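Putative lipoprotein (Bacteroides fragilis, PDB 3NQI) is a putative lipoprotein of undetermined function, grouped with lipid-binding proteins, whose strand-rich chain was crystallised with cadmium ions. Local coordinates at residues A[13-18]-A[115-120]; A[50-55]-A[69-74]; A[130-135]-A[146-151]; A[166-171]-A[213-218]. All blocks are in the same frame, centred on the assembly; numbering follows the deposited sequence.

Contact 1: residues A[13-18]-A[115-120]; sequences AGVVKV and APFQFS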
loop_
_atom_site.group_PDB
_atom_site.type_symbol
_atom_site.label_atom_id
_atom_site.label_comp_id
_atom_site.label_asym_id
_atom_site.label_seq_id
_atom_site.Cartn_x
_atom_site.Cartn_y
_atom_site.Cartn_z
ATOM N N ALA A 13 8.608 -9.173 11.049
ATOM C CA ALA A 13 8.363 -8.779 9.654
ATOM C C ALA A 13 7.458 -7.602 9.752
ATOM O O ALA A 13 6.701 -7.500 10.729
ATOM C CB ALA A 13 7.727 -9.893 8.871
ATOM N N GLY A 14 7.515 -6.709 8.776
ATOM C CA GLY A 14 6.630 -5.570 8.784
ATOM C C GLY A 14 7.059 -4.509 7.781
ATOM O O GLY A 14 8.107 -4.608 7.151
ATOM N N VAL A 15 6.265 -3.458 7.761
ATOM C CA VAL A 15 6.385 -2.357 6.826
ATOM C C VAL A 15 7.344 -1.353 7.456
ATOM O O VAL A 15 7.236 -1.035 8.622
ATOM C CB VAL A 15 5.005 -1.749 6.584
ATOM C CG1 VAL A 15 5.119 -0.484 5.831
ATOM C CG2 VAL A 15 4.129 -2.795 5.842
ATOM N N VAL A 16 8.259 -0.836 6.655
ATOM C CA VAL A 16 9.260 0.121 7.120
ATOM C C VAL A 16 9.531 1.159 6.066
ATOM O O VAL A 16 9.335 0.929 4.914
ATOM C CB VAL A 16 10.635 -0.557 7.431
ATOM C CG1 VAL A 16 10.515 -1.511 8.553
ATOM C CG2 VAL A 16 11.253 -1.227 6.151
ATOM N N LYS A 17 10.019 2.318 6.488
ATOM C CA LYS A 17 10.488 3.321 5.572
ATOM C C LYS A 17 11.938 2.939 5.223
ATOM O O LYS A 17 12.639 2.361 6.039
ATOM C CB LYS A 17 10.478 4.686 6.244
ATOM C CG LYS A 17 10.971 5.809 5.370
ATOM C CD LYS A 17 11.100 7.107 6.160
ATOM C CE LYS A 17 11.572 8.237 5.245
ATOM N NZ LYS A 17 11.214 9.578 5.785
ATOM N N VAL A 18 12.357 3.253 3.996
ATOM C CA VAL A 18 13.689 2.938 3.515
ATOM C C VAL A 18 14.519 4.227 3.565
ATOM O O VAL A 18 14.108 5.242 2.996
ATOM C CB VAL A 18 13.590 2.430 2.046
ATOM C CG1 VAL A 18 15.002 2.178 1.420
ATOM C CG2 VAL A 18 12.616 1.179 1.989
ATOM N N ALA A 115 -5.750 -4.001 8.507
ATOM C CA ALA A 115 -6.601 -3.269 7.545
ATOM C C ALA A 115 -5.869 -1.993 7.128
ATOM O O ALA A 115 -4.749 -1.730 7.631
ATOM C CB ALA A 115 -7.991 -2.971 8.195
ATOM N N PRO A 116 -6.417 -1.195 6.188
ATOM C CA PRO A 116 -5.645 -0.007 5.813
ATOM C C PRO A 116 -5.300 0.824 7.034
ATOM O O PRO A 116 -6.143 0.978 7.927
ATOM C CB PRO A 116 -6.615 0.762 4.915
ATOM C CG PRO A 116 -7.393 -0.394 4.258
ATOM C CD PRO A 116 -7.641 -1.312 5.381
ATOM N N PHE A 117 -4.066 1.309 7.088
ATOM C CA PHE A 117 -3.556 1.964 8.283
ATOM C C PHE A 117 -2.591 3.095 7.996
ATOM O O PHE A 117 -2.096 3.224 6.894
ATOM C CB PHE A 117 -2.942 0.961 9.250
ATOM C CG PHE A 117 -1.645 0.332 8.773
ATOM C CD1 PHE A 117 -1.652 -0.872 8.089
ATOM C CD2 PHE A 117 -0.424 0.915 9.079
ATOM C CE1 PHE A 117 -0.455 -1.445 7.664
ATOM C CE2 PHE A 117 0.769 0.339 8.678
ATOM C CZ PHE A 117 0.763 -0.840 7.987
ATOM N N GLN A 118 -2.325 3.906 9.015
ATOM C CA GLN A 118 -1.450 5.031 8.899
ATOM C C GLN A 118 -0.059 4.632 9.317
ATOM O O GLN A 118 0.142 4.124 10.411
ATOM C CB GLN A 118 -1.962 6.195 9.764
ATOM C CG GLN A 118 -1.157 7.480 9.517
ATOM C CD GLN A 118 -1.541 8.669 10.367
ATOM O OE1 GLN A 118 -2.426 8.577 11.231
ATOM N NE2 GLN A 118 -0.841 9.806 10.145
ATOM N N PHE A 119 0.918 4.846 8.468
ATOM C CA PHE A 119 2.319 4.564 8.847
ATOM C C PHE A 119 2.978 5.790 9.521
ATOM O O PHE A 119 3.649 5.689 10.575
ATOM C CB PHE A 119 3.125 4.148 7.611
ATOM C CG PHE A 119 4.564 3.924 7.896
ATOM C CD1 PHE A 119 4.970 2.723 8.479
ATOM C CD2 PHE A 119 5.513 4.920 7.653
ATOM C CE1 PHE A 119 6.305 2.512 8.806
ATOM C CE2 PHE A 119 6.849 4.719 7.974
ATOM C CZ PHE A 119 7.245 3.475 8.541
ATOM N N SER A 120 2.812 6.934 8.887
ATOM C CA SER A 120 3.384 8.211 9.370
ATOM C C SER A 120 2.422 9.339 8.935
ATOM O O SER A 120 1.378 9.080 8.372
ATOM C CB SER A 120 4.747 8.467 8.752
ATOM O OG SER A 120 4.554 8.749 7.376
#
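F119 and V15 both have chi1 near 180° (177° and 170°), a torsion that carries F119 CG, and V15 CG1 likewise, anti to the backbone N, and the two side chains then cross obliquely. V15 CG1 comes to 4.2 Å from F119 CD1. The far end of the same ring lies mainly against the main chain: CE1 is 3.7 Å from V15 O and CZ is 3.6 Å from K17 N. K17 adds only the base of its side chain, CB at 4.0 Å from F119 CE2, before its extended methylenes lead the ammonium group away. No hydrogen bond joins the strands, whose axes stay 8.8 Å apart at an angle of 34°; this is face packing between separate parts of the beta fold, the amino-terminal strand 11-21 having its own backbone partners in strands 24-28 and 49-56, while strand 117-120 pairs with 123-132. The second branch of V15, CG2, meets the ring of F117 at its edge, near the ring plane, 4.4 Å from CZ. V125 touches V15 and both phenylalanines, and M49 reaches V15 and F119 from strand 49-56. A di(hydroxyethyl)ether molecule, probably from the crystallisation liquor, is hydrogen-bonded to F119 O.

Contact 2: residues A[50-55]-A[69-74]; sequences AYIYCQ and IKITLL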
loop_
_atom_site.group_PDB
_atom_site.type_symbol
_atom_site.label_atom_id
_atom_site.label_comp_id
_atom_site.label_asym_id
_atom_site.label_seq_id
_atom_site.Cartn_x
_atom_site.Cartn_y
_atom_site.Cartn_z
ATOM N N ALA A 50 9.165 -0.291 2.279
ATOM C CA ALA A 50 9.465 -1.710 2.063
ATOM C C ALA A 50 8.788 -2.606 3.076
ATOM O O ALA A 50 8.315 -2.114 4.061
ATOM C CB ALA A 50 11.053 -1.987 2.140
ATOM N N TYR A 51 8.651 -3.875 2.742
ATOM C CA TYR A 51 8.327 -4.936 3.697
ATOM C C TYR A 51 9.609 -5.761 3.961
ATOM O O TYR A 51 10.241 -6.276 3.029
ATOM C CB TYR A 51 7.215 -5.815 3.131
ATOM C CG TYR A 51 6.779 -6.914 4.056
ATOM C CD1 TYR A 51 5.907 -6.655 5.093
ATOM C CD2 TYR A 51 7.247 -8.226 3.884
ATOM C CE1 TYR A 51 5.483 -7.676 5.964
ATOM C CE2 TYR A 51 6.820 -9.252 4.738
ATOM C CZ TYR A 51 5.935 -8.961 5.761
ATOM O OH TYR A 51 5.531 -9.947 6.624
ATOM N N ILE A 52 10.005 -5.896 5.214
ATOM C CA ILE A 52 11.183 -6.692 5.548
ATOM C C ILE A 52 10.828 -7.780 6.530
ATOM O O ILE A 52 9.829 -7.682 7.220
ATOM C CB ILE A 52 12.358 -5.846 6.112
ATOM C CG1 ILE A 52 12.031 -5.176 7.444
ATOM C CG2 ILE A 52 12.836 -4.794 5.044
ATOM C CD1 ILE A 52 13.254 -4.385 7.998
ATOM N N TYR A 53 11.672 -8.793 6.544
ATOM C CA TYR A 53 11.617 -9.901 7.430
ATOM C C TYR A 53 13.014 -9.967 8.048
ATOM O O TYR A 53 14.024 -10.109 7.354
ATOM C CB TYR A 53 11.211 -11.149 6.619
ATOM C CG TYR A 53 11.279 -12.417 7.410
ATOM C CD1 TYR A 53 11.032 -12.413 8.782
ATOM C CD2 TYR A 53 11.631 -13.630 6.806
ATOM C CE1 TYR A 53 11.113 -13.551 9.517
ATOM C CE2 TYR A 53 11.721 -14.799 7.555
ATOM C CZ TYR A 53 11.464 -14.740 8.912
ATOM O OH TYR A 53 11.536 -15.852 9.707
ATOM N N CYS A 54 13.090 -9.846 9.360
ATOM C CA CYS A 54 14.369 -9.666 9.974
ATOM C C CYS A 54 14.506 -10.299 11.361
ATOM O O CYS A 54 13.525 -10.771 11.979
ATOM C CB CYS A 54 14.701 -8.164 10.037
ATOM S SG CYS A 54 13.772 -7.209 11.288
ATOM N N GLN A 55 15.751 -10.339 11.821
ATOM C CA GLN A 55 16.008 -10.658 13.222
ATOM C C GLN A 55 16.957 -9.638 13.862
ATOM O O GLN A 55 17.778 -9.012 13.186
ATOM C CB GLN A 55 16.432 -12.127 13.411
ATOM C CG GLN A 55 17.854 -12.508 13.141
ATOM C CD GLN A 55 18.113 -13.986 13.418
ATOM O OE1 GLN A 55 17.186 -14.783 13.561
ATOM N NE2 GLN A 55 19.376 -14.347 13.500
ATOM N N ILE A 69 18.818 -0.005 16.055
ATOM C CA ILE A 69 18.970 -1.415 16.363
ATOM C C ILE A 69 19.644 -2.059 15.153
ATOM O O ILE A 69 19.256 -1.799 14.011
ATOM C CB ILE A 69 17.575 -2.075 16.638
ATOM C CG1 ILE A 69 16.946 -1.497 17.916
ATOM C CG2 ILE A 69 17.699 -3.583 16.800
ATOM C CD1 ILE A 69 15.533 -2.021 18.223
ATOM N N LYS A 70 20.653 -2.882 15.400
ATOM C CA LYS A 70 21.316 -3.620 14.323
ATOM C C LYS A 70 20.492 -4.864 13.995
ATOM O O LYS A 70 20.108 -5.604 14.907
ATOM C CB LYS A 70 22.716 -4.067 14.742
ATOM C CG LYS A 70 23.607 -2.945 15.216
ATOM C CD LYS A 70 24.648 -2.539 14.198
ATOM C CE LYS A 70 25.811 -1.871 14.918
ATOM N NZ LYS A 70 26.794 -1.297 13.971
ATOM N N ILE A 71 20.215 -5.099 12.716
ATOM C CA ILE A 71 19.419 -6.262 12.322
ATOM C C ILE A 71 20.093 -7.114 11.242
ATOM O O ILE A 71 20.950 -6.662 10.514
ATOM C CB ILE A 71 17.992 -5.872 11.807
ATOM C CG1 ILE A 71 18.068 -4.919 10.618
ATOM C CG2 ILE A 71 17.164 -5.223 12.920
ATOM C CD1 ILE A 71 16.809 -4.895 9.744
ATOM N N THR A 72 19.658 -8.357 11.156
ATOM C CA THR A 72 19.996 -9.233 10.050
ATOM C C THR A 72 18.715 -9.487 9.260
ATOM O O THR A 72 17.753 -10.006 9.793
ATOM C CB THR A 72 20.615 -10.552 10.602
ATOM O OG1 THR A 72 21.851 -10.231 11.245
ATOM C CG2 THR A 72 20.863 -11.587 9.480
ATOM N N LEU A 73 18.705 -9.100 7.982
ATOM C CA LEU A 73 17.602 -9.405 7.108
ATOM C C LEU A 73 17.610 -10.896 6.847
ATOM O O LEU A 73 18.673 -11.493 6.590
ATOM C CB LEU A 73 17.711 -8.617 5.793
ATOM C CG LEU A 73 17.545 -7.104 6.012
ATOM C CD1 LEU A 73 18.152 -6.279 4.890
ATOM C CD2 LEU A 73 16.032 -6.750 6.182
ATOM N N LEU A 74 16.426 -11.495 6.934
ATOM C CA LEU A 74 16.232 -12.920 6.689
ATOM C C LEU A 74 15.645 -13.239 5.282
ATOM O O LEU A 74 15.472 -14.407 4.918
ATOM C CB LEU A 74 15.358 -13.481 7.810
ATOM C CG LEU A 74 16.006 -13.487 9.208
ATOM C CD1 LEU A 74 15.000 -13.952 10.282
ATOM C CD2 LEU A 74 17.262 -14.364 9.274
#
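The carbonyl oxygen of Q55 is gripped twice by strand 69-73: T72 N donates to it over 2.8 Å, nearly along the C=O axis, and I71 CA makes a CA-H...O contact at 3.3 Å. The reciprocal bond, from Q55 N to T72 O at 2.9 Å, completes this antiparallel hydrogen-bonded pair, and C54 stands opposite L73 in the adjoining non-hydrogen-bonded one. L74 N then donates to Y53 O, although the segment axes run at 117° to each other, consistent with strong twisting or coiling of the pair. On the C54 and L73 face, apolar groups meet: I52 CB lies 3.8 Å from L73 CD2, and I71 CD1 touches both I52 CD1 and C54 CB. Near the end of the strand, L74 CB sits over one face of the Y53 ring, offset toward its rim, in a CH-pi contact 4.0 Å from the centroid. L74 CD1 continues to Q55 CB at 3.9 Å. The phenol of Y53 is hydrogen-bonded to Q11 OE1, and T72 OG1 to D57 OD1. The hairpin of strands 49-56 and 68-73 is flanked by strand 11-21, antiparallel to the first, and by strand 34-37, parallel to the second, while F27 of strand 24-28 packs on I52 and L73; since 24-28 pairs with both 11-21 and 34-37, these pairings close a circuit of five strands, consistent with a small beta-barrel.

Contact 3: residues A[130-135]-A[146-151]; sequences YRVKNV and AKHTFT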
loop_
_atom_site.group_PDB
_atom_site.type_symbol
_atom_site.label_atom_id
_atom_site.label_comp_id
_atom_site.label_asym_id
_atom_site.label_seq_id
_atom_site.Cartn_x
_atom_site.Cartn_y
_atom_site.Cartn_z
ATOM N N TYR A 130 -5.754 -10.379 -3.003
ATOM C CA TYR A 130 -6.201 -10.381 -4.373
ATOM C C TYR A 130 -5.869 -11.677 -5.130
ATOM O O TYR A 130 -5.251 -12.571 -4.590
ATOM C CB TYR A 130 -5.655 -9.157 -5.055
ATOM C CG TYR A 130 -4.159 -9.048 -5.206
ATOM C CD1 TYR A 130 -3.347 -8.705 -4.143
ATOM C CD2 TYR A 130 -3.548 -9.242 -6.440
ATOM C CE1 TYR A 130 -1.935 -8.638 -4.266
ATOM C CE2 TYR A 130 -2.149 -9.137 -6.589
ATOM C CZ TYR A 130 -1.358 -8.814 -5.511
ATOM O OH TYR A 130 -0.017 -8.713 -5.660
ATOM N N ARG A 131 -6.308 -11.781 -6.375
ATOM C CA ARG A 131 -6.186 -13.032 -7.121
ATOM C C ARG A 131 -5.235 -12.871 -8.281
ATOM O O ARG A 131 -5.380 -11.940 -9.061
ATOM C CB ARG A 131 -7.563 -13.456 -7.658
ATOM C CG ARG A 131 -8.521 -13.997 -6.579
ATOM C CD ARG A 131 -9.988 -14.019 -7.047
ATOM N NE ARG A 131 -10.506 -12.680 -6.907
ATOM C CZ ARG A 131 -11.357 -12.266 -5.976
ATOM N NH1 ARG A 131 -11.912 -13.117 -5.109
ATOM N NH2 ARG A 131 -11.659 -10.966 -5.944
ATOM N N VAL A 132 -4.274 -13.783 -8.408
ATOM C CA VAL A 132 -3.352 -13.791 -9.531
ATOM C C VAL A 132 -3.474 -15.056 -10.403
ATOM O O VAL A 132 -4.137 -16.045 -10.043
ATOM C CB VAL A 132 -1.893 -13.590 -9.038
ATOM C CG1 VAL A 132 -1.764 -12.194 -8.298
ATOM C CG2 VAL A 132 -1.425 -14.721 -8.126
ATOM N N LYS A 133 -2.822 -15.015 -11.567
ATOM C CA LYS A 133 -2.741 -16.176 -12.437
ATOM C C LYS A 133 -1.799 -17.195 -11.801
ATOM O O LYS A 133 -0.817 -16.826 -11.194
ATOM C CB LYS A 133 -2.209 -15.753 -13.790
ATOM C CG LYS A 133 -2.082 -16.863 -14.826
ATOM C CD LYS A 133 -1.624 -16.270 -16.164
ATOM C CE LYS A 133 -1.545 -17.330 -17.247
ATOM N NZ LYS A 133 -1.067 -16.705 -18.489
ATOM N N ASN A 134 -2.123 -18.470 -11.955
ATOM C CA ASN A 134 -1.305 -19.537 -11.441
ATOM C C ASN A 134 -0.119 -19.763 -12.392
ATOM O O ASN A 134 -0.251 -20.427 -13.410
ATOM C CB ASN A 134 -2.171 -20.804 -11.274
ATOM C CG ASN A 134 -1.396 -21.987 -10.689
ATOM O OD1 ASN A 134 -0.203 -21.889 -10.365
ATOM N ND2 ASN A 134 -2.081 -23.124 -10.559
ATOM N N VAL A 135 1.013 -19.165 -12.081
ATOM C CA VAL A 135 2.213 -19.340 -12.871
ATOM C C VAL A 135 3.257 -19.883 -11.934
ATOM O O VAL A 135 3.140 -19.717 -10.723
ATOM C CB VAL A 135 2.691 -18.034 -13.542
ATOM C CG1 VAL A 135 1.736 -17.620 -14.666
ATOM C CG2 VAL A 135 2.877 -16.926 -12.508
ATOM N N ALA A 146 3.670 -7.771 -11.651
ATOM C CA ALA A 146 3.788 -6.451 -12.300
ATOM C C ALA A 146 2.544 -6.016 -13.063
ATOM O O ALA A 146 2.434 -4.870 -13.409
ATOM C CB ALA A 146 4.960 -6.426 -13.265
ATOM N N LYS A 147 1.659 -6.942 -13.416
ATOM C CA LYS A 147 0.417 -6.584 -14.081
ATOM C C LYS A 147 -0.614 -5.882 -13.183
ATOM O O LYS A 147 -1.590 -5.362 -13.683
ATOM C CB LYS A 147 -0.239 -7.831 -14.659
ATOM C CG LYS A 147 0.495 -8.416 -15.864
ATOM C CD LYS A 147 -0.254 -9.615 -16.482
ATOM C CE LYS A 147 0.367 -10.044 -17.816
ATOM N NZ LYS A 147 0.033 -9.206 -19.043
ATOM N N HIS A 148 -0.471 -5.992 -11.864
ATOM C CA HIS A 148 -1.454 -5.482 -10.950
ATOM C C HIS A 148 -1.037 -4.139 -10.404
ATOM O O HIS A 148 -0.021 -4.054 -9.719
ATOM C CB HIS A 148 -1.579 -6.462 -9.774
ATOM C CG HIS A 148 -2.010 -7.837 -10.196
ATOM N ND1 HIS A 148 -3.330 -8.251 -10.161
ATOM C CD2 HIS A 148 -1.308 -8.867 -10.734
ATOM C CE1 HIS A 148 -3.416 -9.483 -10.642
ATOM N NE2 HIS A 148 -2.206 -9.869 -11.025
ATOM N N THR A 149 -1.847 -3.135 -10.627
ATOM C CA THR A 149 -1.556 -1.793 -10.102
ATOM C C THR A 149 -2.719 -1.316 -9.277
ATOM O O THR A 149 -3.899 -1.447 -9.692
ATOM C CB THR A 149 -1.208 -0.774 -11.211
ATOM O OG1 THR A 149 -2.283 -0.658 -12.093
ATOM C CG2 THR A 149 0.088 -1.164 -12.002
ATOM N N PHE A 150 -2.382 -0.826 -8.085
ATOM C CA PHE A 150 -3.323 -0.370 -7.091
ATOM C C PHE A 150 -3.056 1.115 -6.892
ATOM O O PHE A 150 -2.086 1.505 -6.188
ATOM C CB PHE A 150 -3.126 -1.142 -5.771
ATOM C CG PHE A 150 -3.235 -2.622 -5.922
ATOM C CD1 PHE A 150 -4.480 -3.224 -5.884
ATOM C CD2 PHE A 150 -2.094 -3.390 -6.187
ATOM C CE1 PHE A 150 -4.594 -4.599 -6.048
ATOM C CE2 PHE A 150 -2.174 -4.764 -6.314
ATOM C CZ PHE A 150 -3.433 -5.381 -6.239
ATOM N N THR A 151 -3.878 1.940 -7.529
ATOM C CA THR A 151 -3.695 3.382 -7.482
ATOM C C THR A 151 -4.746 4.040 -6.622
ATOM O O THR A 151 -5.966 3.785 -6.832
ATOM C CB THR A 151 -3.811 3.938 -8.894
ATOM O OG1 THR A 151 -2.813 3.342 -9.679
ATOM C CG2 THR A 151 -3.646 5.487 -8.953
#
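F150 CZ covers one face of Y130, and H148 approaches obliquely at the CD2–CE2 side; the three rings form an aromatic cluster in a buried contact between strands 123-132 and 148-155. These strands are linked in the chain through helix 138-145, and their axes run 10.4 Å apart and roughly antiparallel; no hydrogen bond joins the two segments, and the contact is mostly between side chains. The F150–Y130 pair is edge-to-face, with planes at 71°: F150 CZ points at the centre of that tyrosine face, 3.7 Å above its plane. H148 is turned differently, its plane inclined 55° to that of Y130; the tyrosine's CE2 rests over one imidazole face, toward the rim, 3.8 Å from CG. Both imidazole nitrogens have polar partners, Y172 OH at ND1 and E144 OE2 at NE2, which fixes the ring's rotation, and the carboxylate could make protonation of the histidine easier. The phenol of Y130 is in turn hydrogen-bonded to S190 OG. Past the histidine's outer end, R131 O approaches H148 CE1 to 3.5 Å, and the V132 and H148 side chains cross at about a right angle, with V132 CG1 3.6 Å from H148 NE2.

Contact 4: residues A[166-171]-A[213-218]; sequences LKLYLR and AKITIV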
loop_
_atom_site.group_PDB
_atom_site.type_symbol
_atom_site.label_atom_id
_atom_site.label_comp_id
_atom_site.label_asym_id
_atom_site.label_seq_id
_atom_site.Cartn_x
_atom_site.Cartn_y
_atom_site.Cartn_z
ATOM N N LEU A 166 -11.168 12.898 4.194
ATOM C CA LEU A 166 -10.486 12.805 2.894
ATOM C C LEU A 166 -10.808 11.447 2.285
ATOM O O LEU A 166 -10.402 10.432 2.801
ATOM C CB LEU A 166 -8.983 12.925 3.070
ATOM C CG LEU A 166 -8.061 12.731 1.872
ATOM C CD1 LEU A 166 -8.470 13.711 0.760
ATOM C CD2 LEU A 166 -6.622 12.968 2.271
ATOM N N LYS A 167 -11.501 11.437 1.157
ATOM C CA LYS A 167 -11.986 10.198 0.552
ATOM C C LYS A 167 -11.088 9.847 -0.631
ATOM O O LYS A 167 -10.863 10.682 -1.557
ATOM C CB LYS A 167 -13.435 10.349 0.103
ATOM C CG LYS A 167 -13.993 9.083 -0.621
ATOM C CD LYS A 167 -15.542 8.977 -0.694
ATOM C CE LYS A 167 -16.275 10.302 -0.744
ATOM N NZ LYS A 167 -17.737 10.088 -0.685
ATOM N N LEU A 168 -10.554 8.637 -0.604
ATOM C CA LEU A 168 -9.689 8.140 -1.680
ATOM C C LEU A 168 -10.278 6.871 -2.335
ATOM O O LEU A 168 -10.716 5.968 -1.644
ATOM C CB LEU A 168 -8.306 7.852 -1.153
ATOM C CG LEU A 168 -7.592 9.012 -0.432
ATOM C CD1 LEU A 168 -6.223 8.478 0.109
ATOM C CD2 LEU A 168 -7.449 10.206 -1.364
ATOM N N TYR A 169 -10.313 6.824 -3.659
ATOM C CA TYR A 169 -10.804 5.641 -4.358
ATOM C C TYR A 169 -9.634 4.722 -4.716
ATOM O O TYR A 169 -8.657 5.191 -5.248
ATOM C CB TYR A 169 -11.556 6.040 -5.623
ATOM C CG TYR A 169 -12.897 6.604 -5.290
ATOM C CD1 TYR A 169 -13.035 7.911 -4.841
ATOM C CD2 TYR A 169 -14.056 5.801 -5.385
ATOM C CE1 TYR A 169 -14.277 8.397 -4.508
ATOM C CE2 TYR A 169 -15.291 6.288 -5.042
ATOM C CZ TYR A 169 -15.390 7.583 -4.603
ATOM O OH TYR A 169 -16.626 8.097 -4.286
ATOM N N LEU A 170 -9.708 3.440 -4.357
ATOM C CA LEU A 170 -8.739 2.445 -4.901
ATOM C C LEU A 170 -9.122 2.076 -6.304
ATOM O O LEU A 170 -10.231 1.534 -6.526
ATOM C CB LEU A 170 -8.728 1.182 -4.091
ATOM C CG LEU A 170 -7.805 0.051 -4.578
ATOM C CD1 LEU A 170 -6.361 0.559 -4.588
ATOM C CD2 LEU A 170 -7.928 -1.119 -3.610
ATOM N N ARG A 171 -8.263 2.428 -7.265
ATOM C CA ARG A 171 -8.455 2.005 -8.613
ATOM C C ARG A 171 -7.460 0.868 -8.951
ATOM O O ARG A 171 -6.235 1.053 -8.968
ATOM C CB ARG A 171 -8.373 3.190 -9.600
ATOM C CG ARG A 171 -9.300 4.353 -9.277
ATOM C CD ARG A 171 -10.796 3.949 -9.205
ATOM N NE ARG A 171 -11.673 5.096 -9.420
ATOM C CZ ARG A 171 -12.990 5.116 -9.221
ATOM N NH1 ARG A 171 -13.646 4.047 -8.789
ATOM N NH2 ARG A 171 -13.668 6.228 -9.477
ATOM N N ALA A 213 -9.901 14.753 9.754
ATOM C CA ALA A 213 -10.121 13.873 10.929
ATOM C C ALA A 213 -9.913 12.406 10.495
ATOM O O ALA A 213 -9.397 11.597 11.251
ATOM C CB ALA A 213 -11.548 14.047 11.479
ATOM N N LYS A 214 -10.313 12.061 9.276
ATOM C CA LYS A 214 -10.151 10.668 8.818
ATOM C C LYS A 214 -9.962 10.589 7.324
ATOM O O LYS A 214 -10.359 11.503 6.562
ATOM C CB LYS A 214 -11.296 9.761 9.370
ATOM C CG LYS A 214 -12.625 9.924 8.733
ATOM C CD LYS A 214 -13.654 8.891 9.285
ATOM C CE LYS A 214 -15.039 9.174 8.722
ATOM N NZ LYS A 214 -16.109 8.473 9.429
ATOM N N ILE A 215 -9.290 9.527 6.913
ATOM C CA ILE A 215 -9.119 9.194 5.504
ATOM C C ILE A 215 -9.974 7.957 5.248
ATOM O O ILE A 215 -10.008 7.007 6.062
ATOM C CB ILE A 215 -7.657 8.897 5.138
ATOM C CG1 ILE A 215 -6.760 10.106 5.509
ATOM C CG2 ILE A 215 -7.568 8.465 3.632
ATOM C CD1 ILE A 215 -5.206 9.870 5.436
ATOM N N THR A 216 -10.749 7.982 4.172
ATOM C CA THR A 216 -11.550 6.817 3.862
ATOM C C THR A 216 -11.056 6.248 2.546
ATOM O O THR A 216 -10.662 6.978 1.613
ATOM C CB THR A 216 -13.093 7.093 3.819
ATOM O OG1 THR A 216 -13.358 8.069 2.811
ATOM C CG2 THR A 216 -13.602 7.545 5.176
ATOM N N ILE A 217 -11.048 4.931 2.488
ATOM C CA ILE A 217 -10.564 4.220 1.287
ATOM C C ILE A 217 -11.759 3.439 0.734
ATOM O O ILE A 217 -12.329 2.593 1.395
ATOM C CB ILE A 217 -9.436 3.239 1.622
ATOM C CG1 ILE A 217 -8.260 3.936 2.377
ATOM C CG2 ILE A 217 -8.954 2.486 0.349
ATOM C CD1 ILE A 217 -7.497 4.953 1.636
ATOM N N VAL A 218 -12.116 3.723 -0.500
ATOM C CA VAL A 218 -13.279 3.145 -1.130
ATOM C C VAL A 218 -12.799 2.041 -2.120
ATOM O O VAL A 218 -12.135 2.367 -3.127
ATOM C CB VAL A 218 -14.103 4.203 -1.913
ATOM C CG1 VAL A 218 -15.415 3.529 -2.448
ATOM C CG2 VAL A 218 -14.498 5.425 -1.029
HETATM O O HOH W 1 -13.485 2.005 -5.682
#
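A parallel pairing of strands 165-174 and 214-221 brings together L166 with I215, K167 with T216, L168 with I217 and Y169 with V218. Five backbone bonds sustain it. L166 bonds to the residues on either side of I215, giving its N-H to K214 O and taking T216 N at its own O (2.8 Å); L168 repeats this about I217, and L170 N ends the series at V218 O. That last oxygen also accepts a hydrogen bond from a water at 2.9 Å. On one face L168 carries the packing, its CD1 lying 3.8 Å from I215 CG2 and 4.0 Å from I217 CD1, with I199 of helix 197-207 covering L168. On the other face V218 is the central residue. Its chi1 of -175° sends CG1 anti to the backbone N, where it meets Y169 CE2 at 3.8 Å, while CB makes a CH-pi contact over the tyrosine ring; the side chains lie side by side. CG2 takes the K167 methylenes, 3.7 Å from CG. D163 and I165 bind a cadmium ion, probably the one about 5 Å from the K167 side chain. Alternating bonds to residues flanking each partner are the signature of a parallel beta-sheet.

Along the chain, contact 2 falls within the stretch spanned by contact 1, and contacts 3 and 4 follow in series. Contacts 1 and 2 have centres 14 Å apart and share adjoining strands: V16 N and G14 N appear to bond to A50 O and I52 O. Contacts 3 and 4, 22 Å apart, meet likewise where strands 148-155 and 165-174 run together, T151 O facing R171 N and F150 packing on L170. Contacts 2 and 4 lie on opposite sides of the chain's centre, 31 Å between centres. Contact 1 thus adds side-chain packing between an amino-terminal beta region and a larger carboxy-terminal one, which strand 78-87 also connects by pairing with 49-56 and with 148-155.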